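Long-range contacts in bifunctional purine biosynthetic protein ADE5,7 (Cryptococcus neoformans var. grubii serotype A, PDB 7LVO), which catalyses two ATP-dependent steps of de novo purine biosynthesis, the GAR synthetase step residing in the N-terminal half present here and the AIR synthetase step in the C-terminal half: residues S185-I190 with I203-E208; T169-A174 with A213-M218. All coordinates share one frame; numbering follows the deposited sequence.

Contact 1. Residues S185-I190 with I203-E208; sequences SGRSVI and IPETDE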
loop_
_atom_site.group_PDB
_atom_site.type_symbol
_atom_site.label_atom_id
_atom_site.label_comp_id
_atom_site.label_asym_id
_atom_site.label_seq_id
_atom_site.Cartn_x
_atom_site.Cartn_y
_atom_site.Cartn_z
ATOM N N SER A 185 -15.890 -19.169 14.838
ATOM C CA SER A 185 -15.482 -18.132 15.779
ATOM C C SER A 185 -16.667 -17.367 16.357
ATOM O O SER A 185 -16.507 -16.678 17.370
ATOM C CB SER A 185 -14.517 -17.158 15.100
ATOM O OG SER A 185 -13.338 -17.822 14.679
ATOM N N GLY A 186 -17.844 -17.470 15.741
ATOM C CA GLY A 186 -19.016 -16.766 16.207
ATOM C C GLY A 186 -19.107 -15.314 15.792
ATOM O O GLY A 186 -20.137 -14.678 16.053
ATOM N N ARG A 187 -18.073 -14.764 15.160
ATOM C CA ARG A 187 -18.069 -13.381 14.708
ATOM C C ARG A 187 -17.886 -13.335 13.197
ATOM O O ARG A 187 -17.134 -14.131 12.628
ATOM C CB ARG A 187 -16.962 -12.574 15.395
ATOM C CG ARG A 187 -17.083 -12.522 16.912
ATOM C CD ARG A 187 -16.054 -11.576 17.507
ATOM N NE ARG A 187 -16.215 -10.217 17.000
ATOM C CZ ARG A 187 -15.477 -9.183 17.377
ATOM N NH1 ARG A 187 -14.510 -9.315 18.270
ATOM N NH2 ARG A 187 -15.717 -7.987 16.848
ATOM N N SER A 188 -18.574 -12.394 12.557
ATOM C CA SER A 188 -18.531 -12.226 11.115
ATOM C C SER A 188 -17.928 -10.872 10.768
ATOM O O SER A 188 -17.933 -9.939 11.577
ATOM C CB SER A 188 -19.934 -12.340 10.496
ATOM O OG SER A 188 -20.506 -13.610 10.757
ATOM N N VAL A 189 -17.403 -10.779 9.548
ATOM C CA VAL A 189 -16.852 -9.545 9.004
ATOM C C VAL A 189 -17.606 -9.225 7.722
ATOM O O VAL A 189 -17.690 -10.066 6.819
ATOM C CB VAL A 189 -15.342 -9.662 8.734
ATOM C CG1 VAL A 189 -14.779 -8.323 8.293
ATOM C CG2 VAL A 189 -14.616 -10.176 9.971
ATOM N N ILE A 190 -18.154 -8.016 7.646
ATOM C CA ILE A 190 -18.934 -7.566 6.498
ATOM C C ILE A 190 -18.091 -6.559 5.730
ATOM O O ILE A 190 -17.777 -5.480 6.249
ATOM C CB ILE A 190 -20.274 -6.952 6.930
ATOM C CG1 ILE A 190 -21.096 -7.977 7.713
ATOM C CG2 ILE A 190 -21.047 -6.448 5.717
ATOM C CD1 ILE A 190 -22.416 -7.439 8.232
ATOM N N ILE A 203 -16.926 -4.963 11.582
ATOM C CA ILE A 203 -16.761 -6.125 12.450
ATOM C C ILE A 203 -17.855 -6.105 13.509
ATOM O O ILE A 203 -17.588 -5.754 14.668
ATOM C CB ILE A 203 -15.366 -6.148 13.097
ATOM C CG1 ILE A 203 -14.277 -6.040 12.031
ATOM C CG2 ILE A 203 -15.183 -7.415 13.918
ATOM C CD1 ILE A 203 -12.873 -6.018 12.596
ATOM N N PRO A 204 -19.090 -6.466 13.169
ATOM C CA PRO A 204 -20.168 -6.448 14.170
ATOM C C PRO A 204 -19.857 -7.374 15.336
ATOM O O PRO A 204 -19.649 -8.576 15.160
ATOM C CB PRO A 204 -21.394 -6.915 13.375
ATOM C CG PRO A 204 -20.828 -7.674 12.215
ATOM C CD PRO A 204 -19.547 -6.978 11.868
ATOM N N GLU A 205 -19.825 -6.797 16.540
ATOM C CA GLU A 205 -19.522 -7.585 17.729
ATOM C C GLU A 205 -20.568 -8.659 17.992
ATOM O O GLU A 205 -20.274 -9.640 18.684
ATOM C CB GLU A 205 -19.405 -6.670 18.952
ATOM C CG GLU A 205 -18.285 -5.647 18.860
ATOM C CD GLU A 205 -18.023 -4.953 20.184
ATOM O OE1 GLU A 205 -18.565 -5.409 21.213
ATOM O OE2 GLU A 205 -17.274 -3.950 20.196
ATOM N N THR A 206 -21.779 -8.498 17.466
ATOM C CA THR A 206 -22.837 -9.485 17.622
ATOM C C THR A 206 -23.653 -9.539 16.339
ATOM O O THR A 206 -23.452 -8.746 15.413
ATOM C CB THR A 206 -23.742 -9.161 18.817
ATOM O OG1 THR A 206 -24.394 -7.904 18.597
ATOM C CG2 THR A 206 -22.928 -9.092 20.102
ATOM N N ASP A 207 -24.585 -10.492 16.288
ATOM C CA ASP A 207 -25.421 -10.635 15.099
ATOM C C ASP A 207 -26.237 -9.375 14.843
ATOM O O ASP A 207 -26.397 -8.956 13.691
ATOM C CB ASP A 207 -26.336 -11.850 15.238
ATOM C CG ASP A 207 -25.578 -13.162 15.163
ATOM O OD1 ASP A 207 -24.330 -13.135 15.223
ATOM O OD2 ASP A 207 -26.230 -14.221 15.040
ATOM N N GLU A 208 -26.755 -8.754 15.906
ATOM C CA GLU A 208 -27.567 -7.552 15.745
ATOM C C GLU A 208 -26.833 -6.496 14.930
ATOM O O GLU A 208 -27.402 -5.894 14.011
ATOM C CB GLU A 208 -27.962 -7.000 17.116
ATOM C CG GLU A 208 -28.884 -7.912 17.902
ATOM C CD GLU A 208 -30.156 -8.242 17.142
ATOM O OE1 GLU A 208 -30.459 -7.539 16.154
ATOM O OE2 GLU A 208 -30.850 -9.208 17.530
#

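Contact 2. Residues T169-A174 with A213-M218; sequences TQYEDA and ALKSVM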
loop_
_atom_site.group_PDB
_atom_site.type_symbol
_atom_site.label_atom_id
_atom_site.label_comp_id
_atom_site.label_asym_id
_atom_site.label_seq_id
_atom_site.Cartn_x
_atom_site.Cartn_y
_atom_site.Cartn_z
ATOM N N THR A 169 -28.969 -7.229 -4.385
ATOM C CA THR A 169 -30.332 -7.742 -4.439
ATOM C C THR A 169 -30.536 -8.969 -3.561
ATOM O O THR A 169 -31.685 -9.327 -3.276
ATOM C CB THR A 169 -30.716 -8.084 -5.882
ATOM O OG1 THR A 169 -29.818 -9.077 -6.395
ATOM C CG2 THR A 169 -30.650 -6.839 -6.759
ATOM N N GLN A 170 -29.456 -9.620 -3.125
ATOM C CA GLN A 170 -29.537 -10.793 -2.263
ATOM C C GLN A 170 -29.502 -10.434 -0.782
ATOM O O GLN A 170 -28.958 -11.198 0.028
ATOM C CB GLN A 170 -28.408 -11.765 -2.606
ATOM C CG GLN A 170 -28.472 -12.308 -4.024
ATOM C CD GLN A 170 -27.263 -13.147 -4.389
ATOM O OE1 GLN A 170 -26.169 -12.940 -3.866
ATOM N NE2 GLN A 170 -27.457 -14.105 -5.289
ATOM N N TYR A 171 -30.075 -9.287 -0.405
ATOM C CA TYR A 171 -30.098 -8.895 1.000
ATOM C C TYR A 171 -30.828 -9.918 1.860
ATOM O O TYR A 171 -30.474 -10.109 3.028
ATOM C CB TYR A 171 -30.746 -7.517 1.143
ATOM C CG TYR A 171 -31.073 -7.132 2.566
ATOM C CD1 TYR A 171 -30.076 -6.726 3.444
ATOM C CD2 TYR A 171 -32.382 -7.163 3.030
ATOM C CE1 TYR A 171 -30.372 -6.371 4.747
ATOM C CE2 TYR A 171 -32.688 -6.809 4.330
ATOM C CZ TYR A 171 -31.681 -6.414 5.184
ATOM O OH TYR A 171 -31.985 -6.063 6.481
ATOM N N GLU A 172 -31.842 -10.585 1.302
ATOM C CA GLU A 172 -32.548 -11.614 2.058
ATOM C C GLU A 172 -31.629 -12.791 2.374
ATOM O O GLU A 172 -31.646 -13.322 3.490
ATOM C CB GLU A 172 -33.774 -12.087 1.276
ATOM C CG GLU A 172 -34.865 -11.038 1.120
ATOM C CD GLU A 172 -35.642 -10.806 2.401
ATOM O OE1 GLU A 172 -35.321 -11.451 3.423
ATOM O OE2 GLU A 172 -36.578 -9.978 2.388
ATOM N N ASP A 173 -30.818 -13.209 1.403
ATOM C CA ASP A 173 -29.914 -14.331 1.629
ATOM C C ASP A 173 -28.804 -13.956 2.601
ATOM O O ASP A 173 -28.392 -14.780 3.428
ATOM C CB ASP A 173 -29.326 -14.802 0.300
ATOM C CG ASP A 173 -30.384 -15.307 -0.660
ATOM O OD1 ASP A 173 -31.303 -16.023 -0.212
ATOM O OD2 ASP A 173 -30.298 -14.986 -1.862
ATOM N N ALA A 174 -28.306 -12.721 2.520
ATOM C CA ALA A 174 -27.249 -12.293 3.429
ATOM C C ALA A 174 -27.715 -12.355 4.878
ATOM O O ALA A 174 -26.931 -12.679 5.780
ATOM C CB ALA A 174 -26.787 -10.880 3.073
ATOM N N ALA A 213 -25.370 -3.785 9.827
ATOM C CA ALA A 213 -24.285 -3.520 8.893
ATOM C C ALA A 213 -24.609 -3.991 7.481
ATOM O O ALA A 213 -24.038 -3.464 6.521
ATOM C CB ALA A 213 -22.995 -4.181 9.381
ATOM N N LEU A 214 -25.508 -4.965 7.331
ATOM C CA LEU A 214 -25.900 -5.411 5.998
ATOM C C LEU A 214 -26.863 -4.428 5.341
ATOM O O LEU A 214 -26.781 -4.189 4.131
ATOM C CB LEU A 214 -26.530 -6.803 6.065
ATOM C CG LEU A 214 -25.596 -7.962 6.414
ATOM C CD1 LEU A 214 -26.359 -9.280 6.406
ATOM C CD2 LEU A 214 -24.421 -8.013 5.449
ATOM N N LYS A 215 -27.785 -3.854 6.119
ATOM C CA LYS A 215 -28.714 -2.878 5.559
ATOM C C LYS A 215 -28.022 -1.558 5.248
ATOM O O LYS A 215 -28.438 -0.844 4.327
ATOM C CB LYS A 215 -29.886 -2.652 6.515
ATOM C CG LYS A 215 -30.798 -1.501 6.115
ATOM C CD LYS A 215 -32.056 -1.462 6.965
ATOM C CE LYS A 215 -32.932 -2.678 6.713
ATOM N NZ LYS A 215 -34.188 -2.637 7.512
ATOM N N SER A 216 -26.973 -1.215 5.997
ATOM C CA SER A 216 -26.259 0.030 5.749
ATOM C C SER A 216 -25.411 -0.030 4.485
ATOM O O SER A 216 -25.051 1.021 3.947
ATOM C CB SER A 216 -25.373 0.374 6.949
ATOM O OG SER A 216 -24.454 -0.672 7.223
ATOM N N VAL A 217 -25.089 -1.230 4.001
ATOM C CA VAL A 217 -24.276 -1.384 2.807
ATOM C C VAL A 217 -25.081 -1.867 1.608
ATOM O O VAL A 217 -24.745 -1.511 0.472
ATOM C CB VAL A 217 -23.091 -2.336 3.084
ATOM C CG1 VAL A 217 -22.227 -2.488 1.844
ATOM C CG2 VAL A 217 -22.269 -1.837 4.264
ATOM N N MET A 218 -26.132 -2.655 1.821
ATOM C CA MET A 218 -26.925 -3.216 0.735
ATOM C C MET A 218 -28.217 -2.451 0.486
ATOM O O MET A 218 -28.631 -2.313 -0.669
ATOM C CB MET A 218 -27.255 -4.683 1.033
ATOM C CG MET A 218 -26.036 -5.536 1.357
ATOM S SD MET A 218 -26.437 -7.258 1.714
ATOM C CE MET A 218 -26.953 -7.832 0.098
#

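Contact 1. Residues S185-I190 with I203-E208
Arg187 against Ile203, and Pro204 against Ser188 and Ile190, make a van der Waals contact without hydrogen bond or salt bridge at one border of the small antiparallel sheet of the ATP-grasp domain, where the chain entering strand 188-192 passes the loop that leaves strand 201-202 for helix 207-218. Arg187 reaches along this loop because its chain, extended at first, turns about its CG-CD bond (chi3 60°). Ile203 O lies at the edge of the guanidinium, in its plane, but 3.6 Å from Arg187 NH2, too far to count as a hydrogen bond, while the methyl CG2 of Ile203 lies obliquely to the group. The same arginine makes a cation-pi contact with Tyr235. Glu205 OE2 remains 5.5 Å from Arg187 NH2, so any attraction is probably weak.

Deeper in, Pro204 CD is 3.4 Å from Ser188 O, and Pro204 CG meets Ile190 CD1 at 4.3 Å. Proline's ring favours the phi of -60° found here, two residues before the N-cap Thr206, but offers the strand no donor. Next door, Ile190-Leu202 backbone bonds hold the strands. Between these two segments the contact rests on shape and apolar surface, and Arg187 NE and Ser188 O are buried without a polar partner in the model.

Contact 2. Residues T169-A174 with A213-M218
Tyr171 and Met218 lead the packing of two helices, 171-179 and 207-218, in the small alpha/beta part of the ATP-grasp domain, with the first turn of one helix meeting the C-terminal part of the other. Met218 reaches across to helix 171-179. Its chain runs extended to SD and then bends (chi3 69°), which carries the terminal methyl to the backbone at the start of that helix, with Met218 CE 3.4 Å from Tyr171 CA. Its sulfur makes a Met-aromatic contact at the ring edge, with Met218 SD 5.4 Å from the Tyr171 ring centroid and 85° off the ring normal. Met218 SD also lies 3.9 Å from Ala174 CB. A long, flexible thioether suits a place where three different surfaces must be met.

The tyrosine ring swings out toward the other helix because CG is anti to the backbone N (chi1 168°). Tyr171 CE1 comes within 4.1 Å of Leu214 CB, and farther out Tyr171 OH rests 3.5 Å from Lys215 CE, against the aliphatic part of that exposed lysine. On the inner side Ala174, small enough to admit a neighbour, takes Leu214 CD1 at 3.7 Å from its CB. Toward the sheet, Phe166 of strand 163-167 touches Ala174, and Ile190 of strand 188-192 touches Leu214. Two helices packed together over one face of an antiparallel sheet form a two-layer alpha/beta sandwich, as in the small subdomain of ATP-grasp enzymes.

How the contacts relate
The two contacts lie with centres about 14 Å apart in the same ATP-grasp domain, and helix 207-218 links them: contact 1 uses the loop leading into it, contact 2 its C-terminal part. Along the chain contact 1 is nested within contact 2, since helix 171-179 is followed by strand 188-192, strand 201-202 and then helix 207-218. They meet at Ile190, where Ile190 CD1 lies 3.5 Å from Leu214 CD2, so strand and helix share one apolar core. Contact 1 packs the loop before the helix on the strand, and contact 2 packs the far part of the helix on helix 171-179. Segments 185-190, 203-208 and 213-218 lie in the predicted ATP-binding range; segment 169-174 does not.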